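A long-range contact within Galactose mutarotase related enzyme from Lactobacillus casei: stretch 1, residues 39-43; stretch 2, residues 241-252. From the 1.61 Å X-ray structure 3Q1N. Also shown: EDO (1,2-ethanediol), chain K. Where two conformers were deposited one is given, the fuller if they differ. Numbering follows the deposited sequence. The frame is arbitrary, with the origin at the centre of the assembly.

Stretch 1 39-43: KTFWN
Stretch 2, residues 241-252: IWSPEHKKAPFI

Two chain segments far apart in sequence can meet through packing, without a hydrogen bond between them, and residues 39-43 and 241-252 of this Lactobacillus casei enzyme are a compact example. No hydrogen bond crosses between them; 372 Å² of surface, both sides summed, is buried mainly by rings and aliphatic carbons.

The first segment has no regular helix or strand. Two consecutive aromatic residues, Phe-41 (phi/psi -118/-45) and Trp-42 (-167/126), both direct CA-to-CB toward the partner. The second leaves a strand at Trp-242, makes a type II beta turn from Pro-244 to Lys-247, and re-enters a strand at Phe-251. The turn has His-246 at 59/22 and is closed by a weak hydrogen bond from Lys-247 N to Pro-244 O, 3.4 Å. Across the returning strand entry, Ser-243 OG donates to Phe-251 O at 2.8 Å. The CA atoms of Phe-41 and Ala-249, 5.9 Å apart, mark the register.

The principal bump is the Phe-41 ring, chi1 -59° (m) and chi2 -77°, which lies along the stretch from Lys-247 to Pro-250. One of its faces is covered by backbone and proline carbons: Ala-249 CA lies 3.9 Å from the centroid of the Phe-41 ring, 26° off the normal, and Pro-250 CD 4.0 Å from the same centroid, 17° off. These are CH-pi contacts, in which polarised C-H groups meet the pi cloud. Ala-249 CB packs 3.7 Å from Phe-41 CD1; Lys-247 CB, at the ring edge, is 4.5 Å from that same Phe-41 CD1. Lys-248 O approaches Phe-41 CE1 to 3.6 Å, while the Lys-248 side chain leads away. At the backbone end of the residue, Phe-41 O meets Pro-244 CG at 3.8 Å.

Phe-251, chi1 76° (p) and chi2 78°, serves both aromatic neighbours. Phe-251 CE2 is 4.1 Å from Phe-41 CB, and Phe-251 CZ is 3.6 Å from Trp-42 CB, so the tip of one ring touches the stems of two others. The plane of the Phe-251 ring lies 37° from that of the Trp-42 six-membered ring, with centroids 5.8 Å apart.

Trp-42 (chi1 -168°, t; chi2 48°) offers a face to Trp-242 (chi1 173°, t; chi2 74°). Trp-242 CH2 stands 3.9 Å from Trp-42 CG, and the edge-to-face planes meet at 74°, with 5.0 Å between the centroids of the Trp-42 five-membered and Trp-242 six-membered rings. A 1,2-ethanediol, probably from the crystallisation liquor, adjoins both indoles: Trp-42 NE1 donates to EDO O2 at 3.0 Å, and Trp-242 CZ2 is 3.6 Å from EDO C1.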

# COMPACT_ATOMS: atom_id res chain seq x y z
N LYS A 39 16.58 -7.61 -6.37
CA LYS A 39 17.27 -6.43 -5.84
C LYS A 39 17.92 -5.50 -6.89
O LYS A 39 18.33 -4.39 -6.57
CB LYS A 39 18.37 -6.84 -4.83
CG LYS A 39 19.59 -7.49 -5.49
CD LYS A 39 20.59 -8.06 -4.48
CE LYS A 39 21.74 -8.80 -5.19
NZ LYS A 39 22.51 -9.63 -4.21
N THR A 40 18.00 -5.96 -8.13
CA THR A 40 18.37 -5.10 -9.25
C THR A 40 17.48 -3.85 -9.27
O THR A 40 17.97 -2.74 -9.50
CB THR A 40 18.27 -5.88 -10.56
OG1 THR A 40 19.01 -7.11 -10.43
CG2 THR A 40 18.80 -5.04 -11.77
N PHE A 41 16.19 -4.02 -8.95
CA PHE A 41 15.20 -2.93 -8.98
C PHE A 41 14.57 -2.62 -7.63
O PHE A 41 14.42 -1.46 -7.28
CB PHE A 41 14.10 -3.29 -9.98
CG PHE A 41 14.63 -3.50 -11.37
CD1 PHE A 41 14.96 -2.41 -12.15
CD2 PHE A 41 14.76 -4.78 -11.90
CE1 PHE A 41 15.47 -2.59 -13.46
CE2 PHE A 41 15.27 -4.97 -13.20
CZ PHE A 41 15.61 -3.88 -13.97
N TRP A 42 14.16 -3.65 -6.89
CA TRP A 42 13.53 -3.44 -5.59
C TRP A 42 13.47 -4.75 -4.84
O TRP A 42 12.98 -5.74 -5.35
CB TRP A 42 12.10 -2.87 -5.76
CG TRP A 42 11.49 -2.38 -4.52
CD1 TRP A 42 12.07 -1.55 -3.59
CD2 TRP A 42 10.14 -2.63 -4.04
NE1 TRP A 42 11.19 -1.31 -2.56
CE2 TRP A 42 10.00 -1.96 -2.82
CE3 TRP A 42 9.07 -3.40 -4.51
CZ2 TRP A 42 8.81 -2.01 -2.07
CZ3 TRP A 42 7.89 -3.44 -3.75
CH2 TRP A 42 7.78 -2.76 -2.56
N ASN A 43 13.98 -4.78 -3.62
CA ASN A 43 14.13 -6.03 -2.93
C ASN A 43 12.95 -6.44 -2.05
O ASN A 43 13.11 -7.32 -1.21
CB ASN A 43 15.42 -6.04 -2.11
CG ASN A 43 15.47 -4.98 -1.07
OD1 ASN A 43 14.51 -4.23 -0.84
ND2 ASN A 43 16.65 -4.85 -0.44
N ILE A 241 0.57 5.27 -7.20
CA ILE A 241 1.27 4.55 -8.25
C ILE A 241 2.75 4.89 -8.15
O ILE A 241 3.12 6.07 -7.98
CB ILE A 241 0.74 4.92 -9.64
CG1 ILE A 241 -0.79 4.79 -9.70
CG2 ILE A 241 1.38 4.03 -10.73
CD1 ILE A 241 -1.56 6.10 -9.36
N TRP A 242 3.60 3.88 -8.23
CA TRP A 242 5.07 4.03 -8.07
C TRP A 242 5.84 2.98 -8.87
O TRP A 242 5.43 1.84 -8.95
CB TRP A 242 5.48 3.93 -6.58
CG TRP A 242 6.95 3.91 -6.39
CD1 TRP A 242 7.83 4.96 -6.52
CD2 TRP A 242 7.74 2.77 -6.11
NE1 TRP A 242 9.11 4.53 -6.31
CE2 TRP A 242 9.08 3.19 -6.04
CE3 TRP A 242 7.44 1.42 -5.86
CZ2 TRP A 242 10.13 2.30 -5.76
CZ3 TRP A 242 8.45 0.56 -5.56
CH2 TRP A 242 9.80 1.00 -5.52
N SER A 243 6.93 3.40 -9.50
CA SER A 243 7.93 2.49 -10.04
C SER A 243 9.28 3.17 -9.90
O SER A 243 9.36 4.38 -10.03
CB SER A 243 7.66 2.20 -11.50
OG SER A 243 8.44 1.10 -11.91
N PRO A 244 10.32 2.40 -9.59
CA PRO A 244 11.63 3.01 -9.35
C PRO A 244 12.01 4.07 -10.39
O PRO A 244 12.02 3.81 -11.62
CB PRO A 244 12.58 1.82 -9.43
CG PRO A 244 11.75 0.66 -8.88
CD PRO A 244 10.33 0.94 -9.37
N GLU A 245 12.35 5.25 -9.86
CA GLU A 245 12.57 6.43 -10.66
C GLU A 245 13.87 6.32 -11.46
O GLU A 245 14.89 5.86 -10.94
CB GLU A 245 12.58 7.68 -9.77
CG GLU A 245 11.33 7.86 -8.91
CD GLU A 245 11.56 7.53 -7.43
OE1 GLU A 245 11.82 6.35 -7.08
OE2 GLU A 245 11.46 8.46 -6.61
N HIS A 246 13.81 6.71 -12.72
CA HIS A 246 14.96 6.68 -13.65
C HIS A 246 15.55 5.30 -13.85
O HIS A 246 16.69 5.17 -14.24
CB HIS A 246 16.01 7.73 -13.22
CG HIS A 246 15.44 9.12 -13.14
ND1 HIS A 246 15.11 9.85 -14.26
CD2 HIS A 246 15.08 9.87 -12.07
CE1 HIS A 246 14.58 11.00 -13.88
NE2 HIS A 246 14.55 11.04 -12.56
N LYS A 247 14.76 4.26 -13.59
CA LYS A 247 15.14 2.88 -13.86
C LYS A 247 14.09 2.30 -14.80
O LYS A 247 13.06 2.93 -15.04
CB LYS A 247 15.20 2.06 -12.57
CG LYS A 247 15.94 2.73 -11.42
CD LYS A 247 16.55 1.68 -10.50
CE LYS A 247 17.41 2.29 -9.37
NZ LYS A 247 17.63 1.32 -8.26
N LYS A 248 14.36 1.13 -15.35
CA LYS A 248 13.43 0.44 -16.23
C LYS A 248 12.91 -0.85 -15.53
O LYS A 248 13.10 -1.96 -16.04
CB LYS A 248 14.13 0.11 -17.56
CG LYS A 248 14.89 1.30 -18.22
CD LYS A 248 14.35 1.68 -19.60
CE LYS A 248 15.46 2.30 -20.51
NZ LYS A 248 15.98 1.43 -21.65
N ALA A 249 12.26 -0.70 -14.37
CA ALA A 249 11.77 -1.84 -13.64
C ALA A 249 10.57 -2.44 -14.37
O ALA A 249 9.73 -1.69 -14.86
CB ALA A 249 11.38 -1.46 -12.23
N PRO A 250 10.49 -3.77 -14.45
CA PRO A 250 9.36 -4.46 -15.08
C PRO A 250 8.21 -4.66 -14.09
O PRO A 250 7.62 -5.75 -14.00
CB PRO A 250 9.99 -5.81 -15.49
CG PRO A 250 10.99 -6.05 -14.38
CD PRO A 250 11.56 -4.72 -14.04
N PHE A 251 7.95 -3.63 -13.30
CA PHE A 251 6.79 -3.63 -12.36
C PHE A 251 6.25 -2.23 -12.12
O PHE A 251 6.95 -1.25 -12.32
CB PHE A 251 7.14 -4.34 -11.03
CG PHE A 251 8.01 -3.53 -10.06
CD1 PHE A 251 7.49 -2.51 -9.26
CD2 PHE A 251 9.35 -3.84 -9.92
CE1 PHE A 251 8.30 -1.81 -8.34
CE2 PHE A 251 10.16 -3.15 -9.00
CZ PHE A 251 9.65 -2.14 -8.25
N ILE A 252 4.99 -2.17 -11.70
CA ILE A 252 4.34 -0.96 -11.25
C ILE A 252 3.61 -1.32 -9.98
O ILE A 252 2.92 -2.35 -9.94
CB ILE A 252 3.37 -0.40 -12.31
CG1 ILE A 252 4.12 -0.02 -13.59
CG2 ILE A 252 2.62 0.87 -11.73
CD1 ILE A 252 3.17 0.29 -14.76
C1 EDO K . 10.70 2.39 -2.22
O1 EDO K . 11.41 3.35 -1.45
C2 EDO K . 9.94 1.48 -1.28
O2 EDO K . 10.87 0.77 -0.43